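Local coordinates for hypothetical protein Atu2684 (Agrobacterium tumefaciens, PDB 2AXO) that is of unknown function but has a thioredoxin-clan fold with a disulfide across a CXXC motif, consistent with a redox-related role, at residues A[102-107]-A[245-250]; A[119-124]-A[146-151]; A[161-166]-A[219-224]; A[170-175]-A[236-241]; A[176-181]-A[205-210]. One frame throughout, in Å; residues are numbered along the deposited sequence.

Contact 1 of 5, residues A[102-107]-A[245-250]; sequences YGYMRA and GDPAAI
Arg106 reaches from the helix to grip Asp246 side-on, through NE and one terminal NH2. Arg106 CB already lies 3.4 Å from Asp246 OD2. CG and CD run on past the same oxygen, and a bend at chi3 (-70°) turns NE back toward it. Arg106 NE then donates to Asp246 OD2 at 3.0 Å, on the syn side of the carboxylate, while Arg106 NH2 donates to Asp246 OD1, also at 3.0 Å. The two planes are 55° apart, and both oxygens are met well out of the carboxylate plane in a twisted two-point salt bridge. Backbone atoms of the helix, Tyr102 O and Gly103 CA, lie over one face of the guanidinium. The remaining nitrogen, NH1, makes a weak hydrogen bond to Tyr82 O of the second subunit, which brings this bridge to the dimer interface. Next to the bridge, Pro247 lies directly on the backbone of Gly103, with Pro247 CG 3.7 Å from Gly103 C. The same CG sits over one face of the Tyr104 ring, 4.0 Å from its centroid and 16° off the normal, a CH-pi contact. Tyr104 OH touches Ile250 CD1 at 3.9 Å and hydrogen-bonds to Gln239 on the adjoining strand. Ala107 CB touches Pro247 O at 3.3 Å. Helix 95-107 thus crosses the start of strand 247-257, an outermost strand of the antiparallel sheet, at about 82°; this helix follows the second strand of the thioredoxin-like beta-alpha-beta-alpha-beta-beta-alpha core.

Contact 2 of 5, residues A[119-124]-A[146-151]; sequences ILNGRD and QGLNVP
Arg123 and Gln146 lie with their flat ends stacked, the guanidinium and amide planes only 14° apart. The arginine chain is extended from CG to NE, and Gln146 CB sits 3.6 Å above the guanidinium plane of Arg123, over its centre. Farther out, the amide carbon and nitrogen of Gln146 run beside Arg123 NH1, with Gln146 NE2 4.0 Å from it. Direct polar contact is slight: Arg123 NE gives the carbonyl O of Gln146 a weak hydrogen bond of 3.2 Å, bent to 121°. Two waters at the guanidinium edge, in its plane, complete the link. One accepts from Arg123 NE at 2.7 Å and also bonds to Gln146 O; the other accepts from Arg123 NH2 and donates to Gly147 O at 2.6 Å. Arg123 comes from the tight turn of the hairpin that joins strands 117-120 and 124-127 of the thioredoxin-like sheet, where Arg123 and Asp124 both face Leu120 in a classic beta bulge. Gln146 belongs to the loop leaving helix 131-143, and its side chain also touches Phe141 of that helix. The side chain of Asn121 packs loosely by Gly147, and Leu148 CD2 also approaches it. Leu148 is the centre of an inverse gamma turn, and its side chain rests on Ala253 of strand 247-257, while Arg123 itself lies against Ala249 of that strand.

Contact 3 of 5, residues A[161-166]-A[219-224]; sequences VEIDIG and VKLPAS
Val161, Glu162 and Ile163 pair with Leu221, Lys220 and Val219 in antiparallel register, the strand segments 4.8 Å apart at closest and 162° between their directions. Two hydrogen-bonded pairs flank a non-hydrogen-bonded one. Leu221 N to Val161 O, at 2.7 Å, is the shortest of the four bonds. Val161 and Leu221 stand side by side on one face, pointing the same way, with their CB atoms 3.8 Å apart. Next to them, Ile163 CD1 reaches over to Leu221 CD1 at 4.1 Å, and Val219 faces Ile163 across the strands. On the reverse face Glu162 and Lys220 also run side by side. Lys220 CE lies against Glu162 OE1 at 3.1 Å, and the bend at chi4 (57°) sets NZ farther off. Lys220 NZ stays 4.2 Å from Glu162 OE1, beyond a salt bridge. Strand 161-165 is the middle of a three-stranded sheet, with 152-156 on its other edge. The apolar face packs on the four-stranded sheet: Ile163 on Val176 and Val236, Val219 and Leu221 on Val209. Beyond Leu221 the chain enters helix 223-229, with Pro222 at its N-cap position.

Contact 4 of 5, residues A[170-175]-A[236-241]; sequences GKADVV and VLLQTA
Val174 and Val236 have CG1 anti to the backbone N (chi1 177° and 174°), and these two methyls lie side by side, 4.2 Å apart. Leu238, with CG likewise anti to its N, sends its branch back toward the opposing strand, where Leu238 CG meets Ala172 CB at 3.9 Å and its CD1 meets Val174 CG2. Ala172, Val174, Val236 and Leu238 so form an apolar strip; Val236 meets Ile163, and Val174 and Leu238 meet Ile165, of strand 161-165. Four backbone hydrogen bonds hold the strands in antiparallel register. Leu237 N to Val175 O is short and nearly straight, 2.7 Å with an N-H...O angle of 172°. At the other end Asp173 N bonds to Gln239 O at 2.9 Å, and Gln239 N returns the bond to Asp173 O. CA-H groups add weaker contacts, with Val236 CA 3.3 Å from Val175 O. On the reverse face Val175 packs beside Leu237, with Val175 CB 3.5 Å from Leu237 O. Gln239 projects from this face too, and its amide end is held by Arg100 at OE1 and by Ala248 O, besides Tyr104, at NE2. Near the strand end, Thr240 CG2 lies 3.7 Å from Lys171 O, and Thr240 OG1 bonds to Ala249 O of the next strand. This is the central pair of a four-stranded antiparallel sheet, covered on its valine and leucine face by a second, three-stranded sheet, the two packing as a sandwich-like pair.

Contact 5 of 5, residues A[176-181]-A[205-210]; sequences VAYFTR and DVQTVG
Asp205 O is met by three groups of the facing strand: Tyr178 N donates to it at 2.8 Å, Tyr178 CD2 comes to 3.4 Å at the ring edge, and Ala177 CA makes a CA-H...O contact. This pair lies within the ladder of a long antiparallel beta hairpin, strands 172-186 and 196-212, the second being an outermost strand of the four-stranded sheet. Two residue pairs along, Val176 N binds Gln207 O at 2.8 Å with an N-H...O angle of 171°, and Gln207 N returns the bond to Val176 O. Tyr178, Asp205 and Gln207 share one face. The ring and the carboxylate of Asp205 lie side by side, their planes only 12° apart, with Tyr178 CD2 3.8 Å from Asp205 OD2. Gln207 starts with CG between its backbone N and carbonyl carbon (chi1 59°) and meets the ring in its plane, Gln207 CG standing 3.5 Å from Tyr178 CE2. The amide beyond is turned almost perpendicular to the ring; its NE2 is close to Tyr178 OH, but the angle is poor for a hydrogen bond. Lys228 of helix 223-229 ties this cluster together through a salt bridge to Asp205 OD2, a weak hydrogen bond to Gln207 OE1 and a cation-pi contact with Tyr178. Ala177 and Val206 turn to the reverse face and touch Tyr78 of the thioredoxin-like sheet. Val176 CG1 covers one face of the Tyr178 ring, 3.5 Å from its plane and toward the rim, while Val176 CG2 packs on Val209 CG2 at 3.8 Å.

Overall arrangement
Contact 1 closes the longest loop, and the other four are nested inside it; contact 2 precedes contacts 3, 4 and 5, contact 3 alternates with contact 4, and contact 5 lies inside both. Contacts 4 and 5 share strand 172-186 of the four-stranded antiparallel sheet, their centres 13 Å apart. Contact 3 belongs to the three-stranded sheet, which packs on contacts 4 and 5. Contact 1 docks helix 95-107 on the four-stranded sheet, and contact 2, its centre 13 Å away, ties the turn after strand 117-120 to the loop leading into strand 152-156; Ile250 N bonds to Asn121 O between them. The late strands pack as a sandwich-like pair of sheets beside the thioredoxin-like core.

Contact 1 of 5, residues A[102-107]-A[245-250]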
# COMPACT_ATOMS: atom_id res chain seq x y z
N TYR A 102 -6.08 3.23 -1.75
CA TYR A 102 -5.15 4.08 -2.52
C TYR A 102 -5.96 5.11 -3.30
O TYR A 102 -5.58 6.28 -3.39
CB TYR A 102 -4.33 3.25 -3.52
CG TYR A 102 -3.39 2.25 -2.89
CD1 TYR A 102 -2.79 2.50 -1.67
CD2 TYR A 102 -3.07 1.07 -3.56
CE1 TYR A 102 -1.87 1.60 -1.12
CE2 TYR A 102 -2.15 0.17 -3.02
CZ TYR A 102 -1.56 0.45 -1.80
OH TYR A 102 -0.63 -0.42 -1.27
N GLY A 103 -7.07 4.66 -3.87
CA GLY A 103 -7.92 5.56 -4.63
C GLY A 103 -8.35 6.72 -3.76
O GLY A 103 -8.37 7.87 -4.20
N TYR A 104 -8.70 6.41 -2.51
CA TYR A 104 -9.12 7.44 -1.58
C TYR A 104 -7.95 8.34 -1.21
O TYR A 104 -8.11 9.56 -1.10
CB TYR A 104 -9.72 6.82 -0.32
CG TYR A 104 -11.20 6.50 -0.45
CD1 TYR A 104 -12.10 7.46 -0.89
CD2 TYR A 104 -11.70 5.23 -0.11
CE1 TYR A 104 -13.47 7.19 -0.99
CE2 TYR A 104 -13.06 4.94 -0.21
CZ TYR A 104 -13.94 5.92 -0.64
OH TYR A 104 -15.28 5.65 -0.72
N MSE A 105 -6.78 7.75 -1.01
CA MSE A 105 -5.59 8.54 -0.67
C MSE A 105 -5.41 9.63 -1.72
O MSE A 105 -5.26 10.80 -1.40
CB MSE A 105 -4.34 7.66 -0.65
CG MSE A 105 -3.03 8.45 -0.53
SE MSE A 105 -1.46 7.37 -0.89
CE MSE A 105 -1.62 7.33 -2.81
N ARG A 106 -5.42 9.22 -2.99
CA ARG A 106 -5.24 10.17 -4.08
C ARG A 106 -6.34 11.22 -4.11
O ARG A 106 -6.06 12.41 -4.17
CB ARG A 106 -5.19 9.44 -5.42
CG ARG A 106 -4.01 8.48 -5.54
CD ARG A 106 -3.85 8.02 -6.98
NE ARG A 106 -4.91 7.11 -7.42
CZ ARG A 106 -4.94 5.82 -7.14
NH1 ARG A 106 -3.98 5.26 -6.42
NH2 ARG A 106 -5.94 5.07 -7.59
N ALA A 107 -7.60 10.78 -4.06
CA ALA A 107 -8.72 11.72 -4.09
C ALA A 107 -8.66 12.71 -2.94
O ALA A 107 -8.97 13.89 -3.11
CB ALA A 107 -10.05 10.96 -4.05
N GLY A 245 -10.75 10.13 -11.78
CA GLY A 245 -11.54 8.91 -11.76
C GLY A 245 -11.47 8.16 -10.44
O GLY A 245 -11.94 7.02 -10.35
N ASP A 246 -10.90 8.78 -9.42
CA ASP A 246 -10.80 8.12 -8.12
C ASP A 246 -12.08 8.28 -7.30
O ASP A 246 -12.82 9.24 -7.49
CB ASP A 246 -9.58 8.64 -7.35
CG ASP A 246 -8.27 8.09 -7.92
OD1 ASP A 246 -8.24 6.89 -8.27
OD2 ASP A 246 -7.28 8.85 -8.01
N PRO A 247 -12.36 7.34 -6.38
CA PRO A 247 -13.58 7.41 -5.56
C PRO A 247 -13.75 8.73 -4.82
O PRO A 247 -12.84 9.18 -4.13
CB PRO A 247 -13.42 6.22 -4.61
CG PRO A 247 -11.93 6.06 -4.50
CD PRO A 247 -11.50 6.23 -5.94
N ALA A 248 -14.92 9.33 -4.96
CA ALA A 248 -15.21 10.60 -4.31
C ALA A 248 -16.51 10.51 -3.49
O ALA A 248 -16.94 9.42 -3.11
CB ALA A 248 -15.29 11.71 -5.34
N ALA A 249 -17.13 11.65 -3.23
CA ALA A 249 -18.36 11.69 -2.44
C ALA A 249 -19.41 10.66 -2.82
O ALA A 249 -19.71 10.45 -3.99
CB ALA A 249 -18.97 13.09 -2.49
N ILE A 250 -19.96 10.00 -1.80
CA ILE A 250 -21.02 9.02 -1.97
C ILE A 250 -22.28 9.81 -1.64
O ILE A 250 -22.41 10.31 -0.52
CB ILE A 250 -20.83 7.84 -0.99
CG1 ILE A 250 -19.52 7.12 -1.31
CG2 ILE A 250 -22.02 6.89 -1.09
CD1 ILE A 250 -19.12 6.06 -0.30

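Contact 2 of 5, residues A[119-124]-A[146-151]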
# COMPACT_ATOMS: atom_id res chain seq x y z
N ILE A 119 -13.17 6.03 6.15
CA ILE A 119 -13.50 7.01 5.12
C ILE A 119 -14.99 7.28 5.31
O ILE A 119 -15.79 6.35 5.34
CB ILE A 119 -13.21 6.44 3.70
CG1 ILE A 119 -11.73 6.05 3.58
CG2 ILE A 119 -13.59 7.47 2.64
CD1 ILE A 119 -10.75 7.21 3.77
N LEU A 120 -15.35 8.55 5.45
CA LEU A 120 -16.74 8.92 5.68
C LEU A 120 -17.42 9.54 4.45
O LEU A 120 -16.95 10.55 3.93
CB LEU A 120 -16.81 9.87 6.89
CG LEU A 120 -16.01 9.45 8.14
CD1 LEU A 120 -16.20 10.50 9.22
CD2 LEU A 120 -16.47 8.09 8.64
N ASN A 121 -18.52 8.93 4.01
CA ASN A 121 -19.26 9.39 2.83
C ASN A 121 -18.33 9.56 1.63
O ASN A 121 -18.62 10.34 0.72
CB ASN A 121 -19.95 10.74 3.10
CG ASN A 121 -21.13 10.63 4.05
OD1 ASN A 121 -21.82 11.63 4.31
ND2 ASN A 121 -21.38 9.44 4.57
N GLY A 122 -17.21 8.85 1.64
CA GLY A 122 -16.25 8.95 0.56
C GLY A 122 -15.65 10.34 0.43
O GLY A 122 -14.97 10.62 -0.56
N ARG A 123 -15.88 11.19 1.44
CA ARG A 123 -15.43 12.59 1.45
C ARG A 123 -14.23 12.95 2.34
O ARG A 123 -13.53 13.91 2.04
CB ARG A 123 -16.59 13.51 1.88
CG ARG A 123 -17.76 13.59 0.92
CD ARG A 123 -18.89 14.44 1.52
NE ARG A 123 -20.04 14.56 0.63
CZ ARG A 123 -20.13 15.42 -0.38
NH1 ARG A 123 -19.13 16.25 -0.63
NH2 ARG A 123 -21.21 15.44 -1.15
N ASP A 124 -14.01 12.20 3.42
CA ASP A 124 -12.91 12.52 4.33
C ASP A 124 -12.48 11.28 5.12
O ASP A 124 -13.16 10.26 5.10
CB ASP A 124 -13.35 13.62 5.29
CG ASP A 124 -12.18 14.33 5.96
OD1 ASP A 124 -12.42 15.12 6.89
OD2 ASP A 124 -11.02 14.10 5.56
N GLN A 146 -24.44 17.58 2.48
CA GLN A 146 -23.43 16.71 1.89
C GLN A 146 -23.60 15.30 2.44
O GLN A 146 -22.64 14.53 2.51
CB GLN A 146 -22.02 17.23 2.21
CG GLN A 146 -21.83 18.70 1.89
CD GLN A 146 -20.37 19.12 1.90
OE1 GLN A 146 -19.61 18.77 2.80
NE2 GLN A 146 -19.97 19.88 0.88
N GLY A 147 -24.83 14.98 2.83
CA GLY A 147 -25.12 13.66 3.34
C GLY A 147 -25.62 12.80 2.19
O GLY A 147 -25.31 13.07 1.04
N LEU A 148 -26.39 11.77 2.51
CA LEU A 148 -26.93 10.88 1.50
C LEU A 148 -28.25 11.48 0.98
O LEU A 148 -29.33 11.12 1.44
CB LEU A 148 -27.16 9.50 2.13
CG LEU A 148 -25.91 8.92 2.81
CD1 LEU A 148 -26.23 7.56 3.41
CD2 LEU A 148 -24.78 8.80 1.78
N ASN A 149 -28.13 12.38 0.01
CA ASN A 149 -29.29 13.08 -0.56
C ASN A 149 -30.10 12.35 -1.62
O ASN A 149 -31.23 12.74 -1.91
CB ASN A 149 -28.83 14.42 -1.13
CG ASN A 149 -28.33 15.37 -0.07
OD1 ASN A 149 -27.60 16.31 -0.37
ND2 ASN A 149 -28.72 15.13 1.17
N VAL A 150 -29.53 11.30 -2.20
CA VAL A 150 -30.22 10.54 -3.23
C VAL A 150 -30.73 9.23 -2.65
O VAL A 150 -29.96 8.43 -2.12
CB VAL A 150 -29.29 10.22 -4.41
CG1 VAL A 150 -30.07 9.52 -5.51
CG2 VAL A 150 -28.65 11.50 -4.93
N PRO A 151 -32.05 8.98 -2.76
CA PRO A 151 -32.59 7.73 -2.22
C PRO A 151 -32.11 6.50 -2.99
O PRO A 151 -32.05 6.51 -4.22
CB PRO A 151 -34.10 7.94 -2.32
CG PRO A 151 -34.25 8.85 -3.49
CD PRO A 151 -33.11 9.82 -3.33
O HOH W 1 -22.09 12.74 0.46
O HOH W 2 -24.08 14.37 -0.87

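Contact 3 of 5, residues A[161-166]-A[219-224]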
# COMPACT_ATOMS: atom_id res chain seq x y z
N VAL A 161 -31.71 -9.43 -7.97
CA VAL A 161 -31.52 -8.31 -7.05
C VAL A 161 -31.95 -7.04 -7.76
O VAL A 161 -31.53 -6.77 -8.89
CB VAL A 161 -30.05 -8.17 -6.59
CG1 VAL A 161 -29.87 -6.86 -5.83
CG2 VAL A 161 -29.67 -9.34 -5.70
N GLU A 162 -32.79 -6.25 -7.09
CA GLU A 162 -33.27 -5.01 -7.64
C GLU A 162 -32.79 -3.81 -6.83
O GLU A 162 -32.99 -3.74 -5.62
CB GLU A 162 -34.81 -5.02 -7.68
CG GLU A 162 -35.43 -3.81 -8.34
CD GLU A 162 -36.92 -3.98 -8.57
OE1 GLU A 162 -37.31 -4.97 -9.23
OE2 GLU A 162 -37.71 -3.14 -8.08
N ILE A 163 -32.14 -2.88 -7.53
CA ILE A 163 -31.63 -1.67 -6.91
C ILE A 163 -32.37 -0.49 -7.51
O ILE A 163 -32.35 -0.29 -8.73
CB ILE A 163 -30.14 -1.48 -7.20
CG1 ILE A 163 -29.35 -2.65 -6.62
CG2 ILE A 163 -29.66 -0.15 -6.63
CD1 ILE A 163 -27.86 -2.59 -6.94
N ASP A 164 -33.03 0.28 -6.65
CA ASP A 164 -33.79 1.45 -7.07
C ASP A 164 -33.08 2.73 -6.64
O ASP A 164 -32.79 2.93 -5.46
CB ASP A 164 -35.19 1.41 -6.44
CG ASP A 164 -36.24 0.93 -7.42
OD1 ASP A 164 -35.98 -0.06 -8.14
OD2 ASP A 164 -37.33 1.53 -7.45
N ILE A 165 -32.81 3.60 -7.61
CA ILE A 165 -32.13 4.86 -7.35
C ILE A 165 -33.03 6.04 -7.70
O ILE A 165 -33.69 6.03 -8.74
CB ILE A 165 -30.85 4.98 -8.18
CG1 ILE A 165 -30.02 3.70 -8.02
CG2 ILE A 165 -30.05 6.19 -7.73
CD1 ILE A 165 -28.81 3.66 -8.89
N GLY A 166 -33.05 7.04 -6.83
CA GLY A 166 -33.88 8.21 -7.07
C GLY A 166 -33.25 9.29 -7.93
O GLY A 166 -32.14 9.14 -8.42
N VAL A 219 -31.82 -1.00 -11.45
CA VAL A 219 -30.84 -1.94 -11.97
C VAL A 219 -31.16 -3.34 -11.50
O VAL A 219 -31.26 -3.57 -10.31
CB VAL A 219 -29.41 -1.61 -11.48
CG1 VAL A 219 -28.42 -2.56 -12.14
CG2 VAL A 219 -29.06 -0.17 -11.78
N LYS A 220 -31.30 -4.27 -12.44
CA LYS A 220 -31.60 -5.65 -12.10
C LYS A 220 -30.33 -6.50 -12.20
O LYS A 220 -29.63 -6.47 -13.22
CB LYS A 220 -32.65 -6.23 -13.04
CG LYS A 220 -33.96 -5.46 -13.10
CD LYS A 220 -34.86 -5.80 -11.93
CE LYS A 220 -36.22 -5.13 -12.08
NZ LYS A 220 -36.89 -5.50 -13.36
N LEU A 221 -30.05 -7.26 -11.14
CA LEU A 221 -28.88 -8.15 -11.09
C LEU A 221 -29.35 -9.60 -11.12
O LEU A 221 -30.37 -9.94 -10.52
CB LEU A 221 -28.09 -7.88 -9.81
CG LEU A 221 -27.36 -6.53 -9.79
CD1 LEU A 221 -26.81 -6.22 -8.40
CD2 LEU A 221 -26.24 -6.58 -10.81
N PRO A 222 -28.61 -10.48 -11.82
CA PRO A 222 -28.93 -11.91 -11.96
C PRO A 222 -28.78 -12.78 -10.72
O PRO A 222 -28.33 -12.32 -9.67
CB PRO A 222 -27.99 -12.35 -13.08
CG PRO A 222 -26.77 -11.54 -12.79
CD PRO A 222 -27.37 -10.16 -12.54
N ALA A 223 -29.16 -14.05 -10.86
CA ALA A 223 -29.09 -15.01 -9.76
C ALA A 223 -27.68 -15.13 -9.20
O ALA A 223 -27.50 -15.38 -8.01
CB ALA A 223 -29.58 -16.37 -10.24
N SER A 224 -26.67 -14.95 -10.05
CA SER A 224 -25.28 -15.03 -9.61
C SER A 224 -25.01 -13.99 -8.52
O SER A 224 -24.20 -14.21 -7.62
CB SER A 224 -24.34 -14.80 -10.79
OG SER A 224 -24.63 -13.57 -11.43

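Contact 4 of 5, residues A[170-175]-A[236-241]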
# COMPACT_ATOMS: atom_id res chain seq x y z
N GLY A 170 -25.84 15.36 -11.50
CA GLY A 170 -24.48 14.88 -11.66
C GLY A 170 -24.41 13.44 -12.15
O GLY A 170 -25.41 12.87 -12.59
N LYS A 171 -23.21 12.87 -12.08
CA LYS A 171 -23.00 11.50 -12.52
C LYS A 171 -22.33 10.69 -11.42
O LYS A 171 -21.50 11.21 -10.67
CB LYS A 171 -22.16 11.46 -13.80
CG LYS A 171 -22.93 11.89 -15.04
CD LYS A 171 -22.14 11.64 -16.32
CE LYS A 171 -21.00 12.63 -16.48
NZ LYS A 171 -21.49 14.01 -16.74
N ALA A 172 -22.69 9.43 -11.30
CA ALA A 172 -22.10 8.59 -10.28
C ALA A 172 -22.19 7.13 -10.68
O ALA A 172 -23.09 6.74 -11.42
CB ALA A 172 -22.81 8.81 -8.94
N ASP A 173 -21.26 6.33 -10.19
CA ASP A 173 -21.31 4.92 -10.50
C ASP A 173 -22.17 4.24 -9.46
O ASP A 173 -22.25 4.68 -8.32
CB ASP A 173 -19.92 4.27 -10.45
CG ASP A 173 -19.03 4.71 -11.58
OD1 ASP A 173 -19.53 4.86 -12.71
OD2 ASP A 173 -17.82 4.89 -11.33
N VAL A 174 -22.84 3.17 -9.88
CA VAL A 174 -23.63 2.40 -8.95
C VAL A 174 -22.66 1.30 -8.53
O VAL A 174 -22.43 0.35 -9.27
CB VAL A 174 -24.87 1.79 -9.64
CG1 VAL A 174 -25.64 0.93 -8.66
CG2 VAL A 174 -25.76 2.91 -10.17
N VAL A 175 -22.08 1.46 -7.35
CA VAL A 175 -21.10 0.51 -6.83
C VAL A 175 -21.70 -0.46 -5.81
O VAL A 175 -22.43 -0.06 -4.91
CB VAL A 175 -19.92 1.26 -6.15
CG1 VAL A 175 -18.88 0.27 -5.63
CG2 VAL A 175 -19.29 2.24 -7.13
N VAL A 236 -24.92 -0.84 -1.49
CA VAL A 236 -24.99 -0.15 -2.77
C VAL A 236 -24.52 1.26 -2.48
O VAL A 236 -25.07 1.93 -1.60
CB VAL A 236 -26.43 -0.09 -3.33
CG1 VAL A 236 -26.46 0.77 -4.59
CG2 VAL A 236 -26.93 -1.50 -3.65
N LEU A 237 -23.49 1.70 -3.18
CA LEU A 237 -22.96 3.03 -2.97
C LEU A 237 -23.09 3.84 -4.26
O LEU A 237 -22.55 3.45 -5.29
CB LEU A 237 -21.48 2.95 -2.56
CG LEU A 237 -21.13 2.06 -1.36
CD1 LEU A 237 -19.62 2.02 -1.17
CD2 LEU A 237 -21.81 2.58 -0.09
N LEU A 238 -23.83 4.94 -4.21
CA LEU A 238 -23.97 5.78 -5.40
C LEU A 238 -22.80 6.74 -5.25
O LEU A 238 -22.90 7.78 -4.59
CB LEU A 238 -25.30 6.54 -5.39
CG LEU A 238 -25.63 7.32 -6.67
CD1 LEU A 238 -25.70 6.38 -7.87
CD2 LEU A 238 -26.95 8.04 -6.47
N GLN A 239 -21.68 6.39 -5.87
CA GLN A 239 -20.46 7.15 -5.73
C GLN A 239 -19.93 7.95 -6.91
O GLN A 239 -19.76 7.43 -8.01
CB GLN A 239 -19.37 6.20 -5.20
CG GLN A 239 -18.04 6.83 -4.86
CD GLN A 239 -17.20 5.96 -3.93
OE1 GLN A 239 -17.20 4.72 -4.04
NE2 GLN A 239 -16.47 6.59 -3.03
N THR A 240 -19.67 9.23 -6.66
CA THR A 240 -19.13 10.12 -7.67
C THR A 240 -17.62 9.89 -7.72
O THR A 240 -17.06 9.21 -6.86
CB THR A 240 -19.37 11.60 -7.32
OG1 THR A 240 -18.66 11.94 -6.12
CG2 THR A 240 -20.85 11.85 -7.10
N ALA A 241 -16.97 10.48 -8.71
CA ALA A 241 -15.53 10.34 -8.88
C ALA A 241 -14.95 11.70 -9.23
O ALA A 241 -15.67 12.58 -9.71
CB ALA A 241 -15.23 9.34 -9.98

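Contact 5 of 5, residues A[176-181]-A[205-210]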
# COMPACT_ATOMS: atom_id res chain seq x y z
N VAL A 176 -21.39 -1.75 -5.96
CA VAL A 176 -21.88 -2.75 -5.03
C VAL A 176 -20.70 -3.42 -4.35
O VAL A 176 -19.81 -3.95 -5.01
CB VAL A 176 -22.72 -3.84 -5.73
CG1 VAL A 176 -23.19 -4.87 -4.70
CG2 VAL A 176 -23.92 -3.22 -6.43
N ALA A 177 -20.70 -3.37 -3.02
CA ALA A 177 -19.65 -3.97 -2.22
C ALA A 177 -20.25 -5.18 -1.53
O ALA A 177 -21.19 -5.05 -0.73
CB ALA A 177 -19.11 -2.97 -1.20
N TYR A 178 -19.73 -6.36 -1.85
CA TYR A 178 -20.22 -7.60 -1.28
C TYR A 178 -19.42 -7.94 -0.03
O TYR A 178 -18.20 -7.82 -0.01
CB TYR A 178 -20.07 -8.73 -2.31
CG TYR A 178 -20.84 -8.47 -3.59
CD1 TYR A 178 -22.20 -8.76 -3.69
CD2 TYR A 178 -20.20 -7.91 -4.71
CE1 TYR A 178 -22.91 -8.51 -4.87
CE2 TYR A 178 -20.90 -7.66 -5.89
CZ TYR A 178 -22.26 -7.96 -5.96
OH TYR A 178 -22.95 -7.69 -7.12
N PHE A 179 -20.11 -8.36 1.03
CA PHE A 179 -19.43 -8.70 2.26
C PHE A 179 -20.06 -9.89 2.96
O PHE A 179 -21.19 -10.30 2.65
CB PHE A 179 -19.44 -7.51 3.23
CG PHE A 179 -20.81 -6.99 3.56
CD1 PHE A 179 -21.31 -5.87 2.90
CD2 PHE A 179 -21.61 -7.63 4.50
CE1 PHE A 179 -22.59 -5.40 3.17
CE2 PHE A 179 -22.90 -7.17 4.79
CZ PHE A 179 -23.39 -6.05 4.12
N THR A 180 -19.31 -10.45 3.90
CA THR A 180 -19.80 -11.53 4.71
C THR A 180 -20.36 -10.76 5.90
O THR A 180 -19.85 -9.70 6.26
CB THR A 180 -18.65 -12.47 5.18
OG1 THR A 180 -17.63 -11.70 5.84
CG2 THR A 180 -18.04 -13.20 3.99
N ARG A 181 -21.43 -11.28 6.48
CA ARG A 181 -22.06 -10.62 7.62
C ARG A 181 -21.11 -10.64 8.81
O ARG A 181 -20.73 -9.60 9.34
CB ARG A 181 -23.37 -11.34 7.94
CG ARG A 181 -24.04 -10.92 9.21
CD ARG A 181 -24.48 -9.48 9.18
NE ARG A 181 -25.46 -9.24 10.23
CZ ARG A 181 -25.89 -8.05 10.60
NH1 ARG A 181 -25.42 -6.96 10.01
NH2 ARG A 181 -26.80 -7.95 11.56
N ASP A 205 -15.54 -8.35 -2.44
CA ASP A 205 -15.64 -8.01 -3.85
C ASP A 205 -16.41 -6.71 -4.03
O ASP A 205 -17.40 -6.47 -3.34
CB ASP A 205 -16.33 -9.13 -4.65
CG ASP A 205 -16.28 -8.88 -6.15
OD1 ASP A 205 -15.21 -8.46 -6.65
OD2 ASP A 205 -17.30 -9.10 -6.84
N VAL A 206 -15.94 -5.88 -4.95
CA VAL A 206 -16.56 -4.60 -5.24
C VAL A 206 -16.70 -4.48 -6.76
O VAL A 206 -15.75 -4.76 -7.49
CB VAL A 206 -15.67 -3.42 -4.75
CG1 VAL A 206 -16.34 -2.09 -5.08
CG2 VAL A 206 -15.41 -3.55 -3.25
N GLN A 207 -17.87 -4.09 -7.24
CA GLN A 207 -18.08 -3.95 -8.67
C GLN A 207 -19.07 -2.85 -9.01
O GLN A 207 -19.99 -2.55 -8.25
CB GLN A 207 -18.57 -5.27 -9.28
CG GLN A 207 -19.86 -5.78 -8.69
CD GLN A 207 -20.28 -7.12 -9.27
OE1 GLN A 207 -19.46 -8.04 -9.40
NE2 GLN A 207 -21.56 -7.26 -9.59
N THR A 208 -18.85 -2.24 -10.17
CA THR A 208 -19.71 -1.17 -10.65
C THR A 208 -20.74 -1.83 -11.55
O THR A 208 -20.39 -2.49 -12.52
CB THR A 208 -18.91 -0.14 -11.44
OG1 THR A 208 -17.91 0.43 -10.59
CG2 THR A 208 -19.82 0.96 -11.96
N VAL A 209 -22.02 -1.65 -11.22
CA VAL A 209 -23.09 -2.28 -11.98
C VAL A 209 -23.83 -1.37 -12.95
O VAL A 209 -24.73 -1.81 -13.67
CB VAL A 209 -24.08 -2.93 -10.99
CG1 VAL A 209 -25.18 -3.65 -11.74
CG2 VAL A 209 -23.33 -3.90 -10.09
N GLY A 210 -23.45 -0.10 -12.99
CA GLY A 210 -24.11 0.82 -13.89
C GLY A 210 -23.72 2.25 -13.60
O GLY A 210 -22.94 2.52 -12.68